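Local atomic coordinates of calcineurin-like phosphoesterase domain-containing protein (Aquifex aeolicus, PDB entry 1XM7), a protein that is of unknown function but probably acts as a hydrolase, as other members of the calcineurin-like phosphoesterase family do. Residues I109-Y114 and L142-H147; A116-T121 and G146-N151. All blocks are in the same frame, centred on the assembly; numbering follows the deposited sequence.

How the contacts relate
The contacts meet where the chain leaves strand 142-145, and they share Gly146 and His147. Contact 1 lies wholly in the interior. It joins strand 107-112 to strand 142-145, neighbours in a mixed sheet, and rests on straight backbone hydrogen bonds, apolar side chains and a small aromatic cluster. Contact 2 is smaller, farther from the centre of the chain and partly open to solvent. It joins two loops beyond the strands and has no hydrogen bond between its segments, so van der Waals packing and one carboxylate beside a histidine carry it. His147 links them: Tyr114 lies over one face of its ring, and His113 of contact 1 and Asp118 of contact 2 both stand at its edge.

Contact 1 of 2, residues I109-Y114 and L142-H147; sequences ILLSHY and LLIHGH
The His113 ring takes His147 CB over one face, a CH-pi contact with CB 3.7 Å from the ring centroid. In its plane, at the edge, is Tyr114 CE1. His113 CD2 stands 3.8 Å above the centre of one face of the Tyr114 ring. The His147 ring has Tyr114 CD2 over one face and His113 NE2 at its edge, 3.2 Å from His147 CD2. The two imidazoles cross at 86°, and His113 ND1 is held by the backbone oxygen of Leu50. Upstream the strands run parallel. Leu110 N donates to Leu142 O at 2.8 Å, Ile144 N to Leu110 O at 2.9 Å and Ser112 N to Ile144 O at 3.2 Å. All three donors lie nearly along the C=O axis. The last bond, Gly146 N to His113 O, comes from above the carbonyl plane. Leu110 and Leu143 lie side by side, CD1 to CD1 at 3.5 Å, facing helix 125-137. Ile109, Leu111 and Ile144 pack on the other face. This is a beta-alpha-beta unit of the calcineurin-like phosphoesterase fold. His113 and His147, the latter in the family's GHxH signature, probably correspond to metal ligands of relatives.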
loop_
_atom_site.group_PDB
_atom_site.type_symbol
_atom_site.label_atom_id
_atom_site.label_comp_id
_atom_site.label_asym_id
_atom_site.label_seq_id
_atom_site.Cartn_x
_atom_site.Cartn_y
_atom_site.Cartn_z
ATOM N N ILE A 109 1.483 10.736 -10.500
ATOM C CA ILE A 109 1.776 9.552 -9.695
ATOM C C ILE A 109 1.031 8.255 -10.035
ATOM O O ILE A 109 -0.204 8.213 -10.084
ATOM C CB ILE A 109 1.529 9.837 -8.192
ATOM C CG1 ILE A 109 2.219 11.140 -7.780
ATOM C CG2 ILE A 109 2.063 8.678 -7.351
ATOM C CD1 ILE A 109 1.887 11.598 -6.369
ATOM N N LEU A 110 1.810 7.194 -10.241
ATOM C CA LEU A 110 1.276 5.874 -10.535
ATOM C C LEU A 110 1.186 5.127 -9.213
ATOM O O LEU A 110 2.168 5.024 -8.467
ATOM C CB LEU A 110 2.206 5.089 -11.465
ATOM C CG LEU A 110 1.639 4.001 -12.393
ATOM C CD1 LEU A 110 2.657 2.892 -12.521
ATOM C CD2 LEU A 110 0.340 3.441 -11.880
ATOM N N LEU A 111 -0.006 4.614 -8.938
ATOM C CA LEU A 111 -0.269 3.845 -7.738
ATOM C C LEU A 111 -0.543 2.419 -8.177
ATOM O O LEU A 111 -1.474 2.154 -8.949
ATOM C CB LEU A 111 -1.501 4.379 -7.024
ATOM C CG LEU A 111 -1.550 5.869 -6.701
ATOM C CD1 LEU A 111 -2.886 6.167 -6.064
ATOM C CD2 LEU A 111 -0.407 6.260 -5.776
ATOM N N SER A 112 0.274 1.503 -7.691
ATOM C CA SER A 112 0.105 0.104 -8.020
ATOM C C SER A 112 0.602 -0.725 -6.841
ATOM O O SER A 112 1.327 -0.218 -5.986
ATOM C CB SER A 112 0.906 -0.228 -9.265
ATOM O OG SER A 112 0.609 -1.536 -9.700
ATOM N N HIS A 113 0.199 -1.987 -6.771
ATOM C CA HIS A 113 0.655 -2.839 -5.688
ATOM C C HIS A 113 2.031 -3.380 -6.032
ATOM O O HIS A 113 2.879 -3.547 -5.167
ATOM C CB HIS A 113 -0.295 -4.016 -5.497
ATOM C CG HIS A 113 0.234 -5.069 -4.574
ATOM N ND1 HIS A 113 0.309 -4.895 -3.208
ATOM C CD2 HIS A 113 0.749 -6.295 -4.825
ATOM C CE1 HIS A 113 0.850 -5.968 -2.658
ATOM N NE2 HIS A 113 1.126 -6.833 -3.617
ATOM N N TYR A 114 2.239 -3.645 -7.315
ATOM C CA TYR A 114 3.488 -4.215 -7.791
ATOM C C TYR A 114 4.528 -3.175 -8.101
ATOM O O TYR A 114 4.203 -2.070 -8.519
ATOM C CB TYR A 114 3.231 -5.077 -9.034
ATOM C CG TYR A 114 2.146 -6.110 -8.817
ATOM C CD1 TYR A 114 0.797 -5.743 -8.842
ATOM C CD2 TYR A 114 2.465 -7.436 -8.507
ATOM C CE1 TYR A 114 -0.205 -6.664 -8.558
ATOM C CE2 TYR A 114 1.467 -8.368 -8.219
ATOM C CZ TYR A 114 0.133 -7.974 -8.247
ATOM O OH TYR A 114 -0.866 -8.882 -7.963
ATOM N N LEU A 142 6.335 9.509 -10.611
ATOM C CA LEU A 142 6.615 8.660 -9.467
ATOM C C LEU A 142 5.698 7.447 -9.389
ATOM O O LEU A 142 4.568 7.465 -9.880
ATOM C CB LEU A 142 6.488 9.480 -8.185
ATOM C CG LEU A 142 6.603 8.754 -6.846
ATOM C CD1 LEU A 142 8.016 8.192 -6.657
ATOM C CD2 LEU A 142 6.237 9.733 -5.727
ATOM N N LEU A 143 6.209 6.387 -8.773
ATOM C CA LEU A 143 5.445 5.170 -8.579
ATOM C C LEU A 143 5.442 4.868 -7.100
ATOM O O LEU A 143 6.494 4.753 -6.488
ATOM C CB LEU A 143 6.076 3.989 -9.316
ATOM C CG LEU A 143 5.498 2.605 -8.969
ATOM C CD1 LEU A 143 4.030 2.542 -9.359
ATOM C CD2 LEU A 143 6.281 1.516 -9.682
ATOM N N ILE A 144 4.255 4.774 -6.520
ATOM C CA ILE A 144 4.133 4.429 -5.116
ATOM C C ILE A 144 3.562 3.020 -5.178
ATOM O O ILE A 144 2.547 2.784 -5.841
ATOM C CB ILE A 144 3.155 5.357 -4.390
ATOM C CG1 ILE A 144 3.609 6.801 -4.564
ATOM C CG2 ILE A 144 3.091 5.002 -2.904
ATOM C CD1 ILE A 144 2.863 7.772 -3.698
ATOM N N HIS A 145 4.232 2.080 -4.519
ATOM C CA HIS A 145 3.787 0.691 -4.538
ATOM C C HIS A 145 3.998 0.006 -3.197
ATOM O O HIS A 145 4.346 0.640 -2.209
ATOM C CB HIS A 145 4.563 -0.075 -5.605
ATOM C CG HIS A 145 6.018 -0.200 -5.297
ATOM N ND1 HIS A 145 6.490 -0.976 -4.262
ATOM C CD2 HIS A 145 7.100 0.415 -5.830
ATOM C CE1 HIS A 145 7.800 -0.831 -4.167
ATOM N NE2 HIS A 145 8.194 0.009 -5.107
ATOM N N GLY A 146 3.763 -1.298 -3.182
ATOM C CA GLY A 146 3.963 -2.090 -1.985
ATOM C C GLY A 146 4.591 -3.411 -2.406
ATOM O O GLY A 146 5.626 -3.438 -3.080
ATOM N N HIS A 147 3.975 -4.508 -1.991
ATOM C CA HIS A 147 4.431 -5.835 -2.365
ATOM C C HIS A 147 5.793 -6.325 -1.855
ATOM O O HIS A 147 5.895 -7.469 -1.416
ATOM C CB HIS A 147 4.376 -5.959 -3.890
ATOM C CG HIS A 147 4.606 -7.350 -4.389
ATOM N ND1 HIS A 147 5.853 -7.819 -4.740
ATOM C CD2 HIS A 147 3.748 -8.382 -4.570
ATOM C CE1 HIS A 147 5.754 -9.081 -5.118
ATOM N NE2 HIS A 147 4.487 -9.446 -5.024
#

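Contact 2 of 2, residues A116-T121 and G146-N151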
loop_
_atom_site.group_PDB
_atom_site.type_symbol
_atom_site.label_atom_id
_atom_site.label_comp_id
_atom_site.label_asym_id
_atom_site.label_seq_id
_atom_site.Cartn_x
_atom_site.Cartn_y
_atom_site.Cartn_z
ATOM N N ALA A 116 8.335 -1.900 -9.996
ATOM C CA ALA A 116 8.855 -1.969 -11.350
ATOM C C ALA A 116 9.697 -3.241 -11.426
ATOM O O ALA A 116 9.714 -3.935 -12.448
ATOM C CB ALA A 116 9.709 -0.738 -11.656
ATOM N N LYS A 117 10.383 -3.549 -10.328
ATOM C CA LYS A 117 11.229 -4.731 -10.260
ATOM C C LYS A 117 11.430 -5.127 -8.810
ATOM O O LYS A 117 11.783 -4.286 -7.993
ATOM C CB LYS A 117 12.583 -4.431 -10.887
ATOM C CG LYS A 117 13.449 -5.654 -11.069
ATOM C CD LYS A 117 14.790 -5.291 -11.701
ATOM C CE LYS A 117 15.190 -6.329 -12.748
ATOM N NZ LYS A 117 14.138 -6.486 -13.820
ATOM N N ASP A 118 11.194 -6.397 -8.487
ATOM C CA ASP A 118 11.378 -6.875 -7.119
ATOM C C ASP A 118 12.877 -7.109 -6.884
ATOM O O ASP A 118 13.503 -7.993 -7.492
ATOM C CB ASP A 118 10.594 -8.164 -6.881
ATOM C CG ASP A 118 10.511 -8.532 -5.408
ATOM O OD1 ASP A 118 11.559 -8.546 -4.724
ATOM O OD2 ASP A 118 9.395 -8.815 -4.930
ATOM N N PRO A 119 13.466 -6.321 -5.974
ATOM C CA PRO A 119 14.884 -6.389 -5.631
ATOM C C PRO A 119 15.309 -7.712 -5.053
ATOM O O PRO A 119 16.489 -7.917 -4.794
ATOM C CB PRO A 119 15.047 -5.248 -4.634
ATOM C CG PRO A 119 13.763 -5.302 -3.893
ATOM C CD PRO A 119 12.748 -5.465 -5.010
ATOM N N ILE A 120 14.357 -8.612 -4.847
ATOM C CA ILE A 120 14.681 -9.911 -4.272
ATOM C C ILE A 120 14.196 -11.026 -5.176
ATOM O O ILE A 120 14.981 -11.646 -5.891
ATOM C CB ILE A 120 14.035 -10.078 -2.874
ATOM C CG1 ILE A 120 14.504 -8.952 -1.942
ATOM C CG2 ILE A 120 14.401 -11.433 -2.291
ATOM C CD1 ILE A 120 13.527 -8.642 -0.782
ATOM N N THR A 121 12.894 -11.270 -5.146
ATOM C CA THR A 121 12.307 -12.310 -5.963
ATOM C C THR A 121 11.169 -11.788 -6.814
ATOM O O THR A 121 10.159 -11.309 -6.294
ATOM C CB THR A 121 11.790 -13.451 -5.094
ATOM O OG1 THR A 121 12.908 -14.175 -4.564
ATOM C CG2 THR A 121 10.897 -14.386 -5.909
ATOM N N GLY A 146 3.763 -1.298 -3.182
ATOM C CA GLY A 146 3.963 -2.090 -1.985
ATOM C C GLY A 146 4.591 -3.411 -2.406
ATOM O O GLY A 146 5.626 -3.438 -3.080
ATOM N N HIS A 147 3.975 -4.508 -1.991
ATOM C CA HIS A 147 4.431 -5.835 -2.365
ATOM C C HIS A 147 5.793 -6.325 -1.855
ATOM O O HIS A 147 5.895 -7.469 -1.416
ATOM C CB HIS A 147 4.376 -5.959 -3.890
ATOM C CG HIS A 147 4.606 -7.350 -4.389
ATOM N ND1 HIS A 147 5.853 -7.819 -4.740
ATOM C CD2 HIS A 147 3.748 -8.382 -4.570
ATOM C CE1 HIS A 147 5.754 -9.081 -5.118
ATOM N NE2 HIS A 147 4.487 -9.446 -5.024
ATOM N N VAL A 148 6.837 -5.498 -1.914
ATOM C CA VAL A 148 8.161 -5.939 -1.447
ATOM C C VAL A 148 8.354 -5.783 0.061
ATOM O O VAL A 148 8.415 -4.668 0.580
ATOM C CB VAL A 148 9.298 -5.183 -2.157
ATOM C CG1 VAL A 148 10.634 -5.820 -1.794
ATOM C CG2 VAL A 148 9.078 -5.208 -3.666
ATOM N N HIS A 149 8.471 -6.908 0.757
ATOM C CA HIS A 149 8.629 -6.895 2.206
ATOM C C HIS A 149 10.010 -6.526 2.694
ATOM O O HIS A 149 10.972 -6.457 1.935
ATOM C CB HIS A 149 8.248 -8.250 2.802
ATOM C CG HIS A 149 6.863 -8.695 2.450
ATOM N ND1 HIS A 149 5.771 -7.856 2.522
ATOM C CD2 HIS A 149 6.390 -9.888 2.017
ATOM C CE1 HIS A 149 4.689 -8.512 2.145
ATOM N NE2 HIS A 149 5.037 -9.748 1.834
ATOM N N TRP A 150 10.084 -6.295 3.994
ATOM C CA TRP A 150 11.324 -5.937 4.636
ATOM C C TRP A 150 12.317 -7.083 4.521
ATOM O O TRP A 150 11.942 -8.253 4.582
ATOM C CB TRP A 150 11.068 -5.633 6.116
ATOM C CG TRP A 150 12.315 -5.300 6.880
ATOM C CD1 TRP A 150 12.854 -4.054 7.082
ATOM C CD2 TRP A 150 13.242 -6.235 7.453
ATOM N NE1 TRP A 150 14.061 -4.161 7.739
ATOM C CE2 TRP A 150 14.323 -5.488 7.976
ATOM C CE3 TRP A 150 13.269 -7.634 7.566
ATOM C CZ2 TRP A 150 15.420 -6.095 8.604
ATOM C CZ3 TRP A 150 14.361 -8.236 8.187
ATOM C CH2 TRP A 150 15.421 -7.466 8.697
ATOM N N ASN A 151 13.585 -6.736 4.337
ATOM C CA ASN A 151 14.664 -7.710 4.267
ATOM C C ASN A 151 15.807 -7.018 4.981
ATOM O O ASN A 151 15.806 -5.794 5.116
ATOM C CB ASN A 151 15.031 -8.049 2.816
ATOM C CG ASN A 151 15.439 -6.837 2.011
ATOM O OD1 ASN A 151 14.945 -6.613 0.902
ATOM N ND2 ASN A 151 16.354 -6.049 2.560
#
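Asp118 holds CG anti to its backbone N (chi1 -168°), which carries the carboxylate toward His147 and Val148. Val148 likewise sets CG1 anti to its backbone N (chi1 -172°), so both its methyls meet the 116-121 loop. The two oxygens of Asp118 do different work. OD1 accepts the backbone N of Ile120 at 2.8 Å through its anti lone pair, forming an Asx turn, and takes a second, weak bond from Thr121 N. OD2 lies in the plane of the His147 ring, at its edge, 3.7 Å from both CE1 and ND1 of His147. The carboxylate and ring planes are 85° apart, and no hydrogen bond joins them. Pro119 and Val148 meet tip to tip, CG to CG1 at 3.8 Å. Ile120 CD1 reaches the same methyl, Val148 CG1, more loosely at 4.2 Å, and slides past Asn151. His147 sits at the corner of a gamma turn closed by Val148 N on Gly146 O at 2.7 Å. Val148 O is held by Trp173 and Asn168. An alanine in place of Asp118 would lose the acceptor of the Asx turn and would probably loosen this loop beside His147. The chemistry is thus mostly apolar, with a carboxylate close enough that its charge may favour a protonated His147 without pairing to it directly.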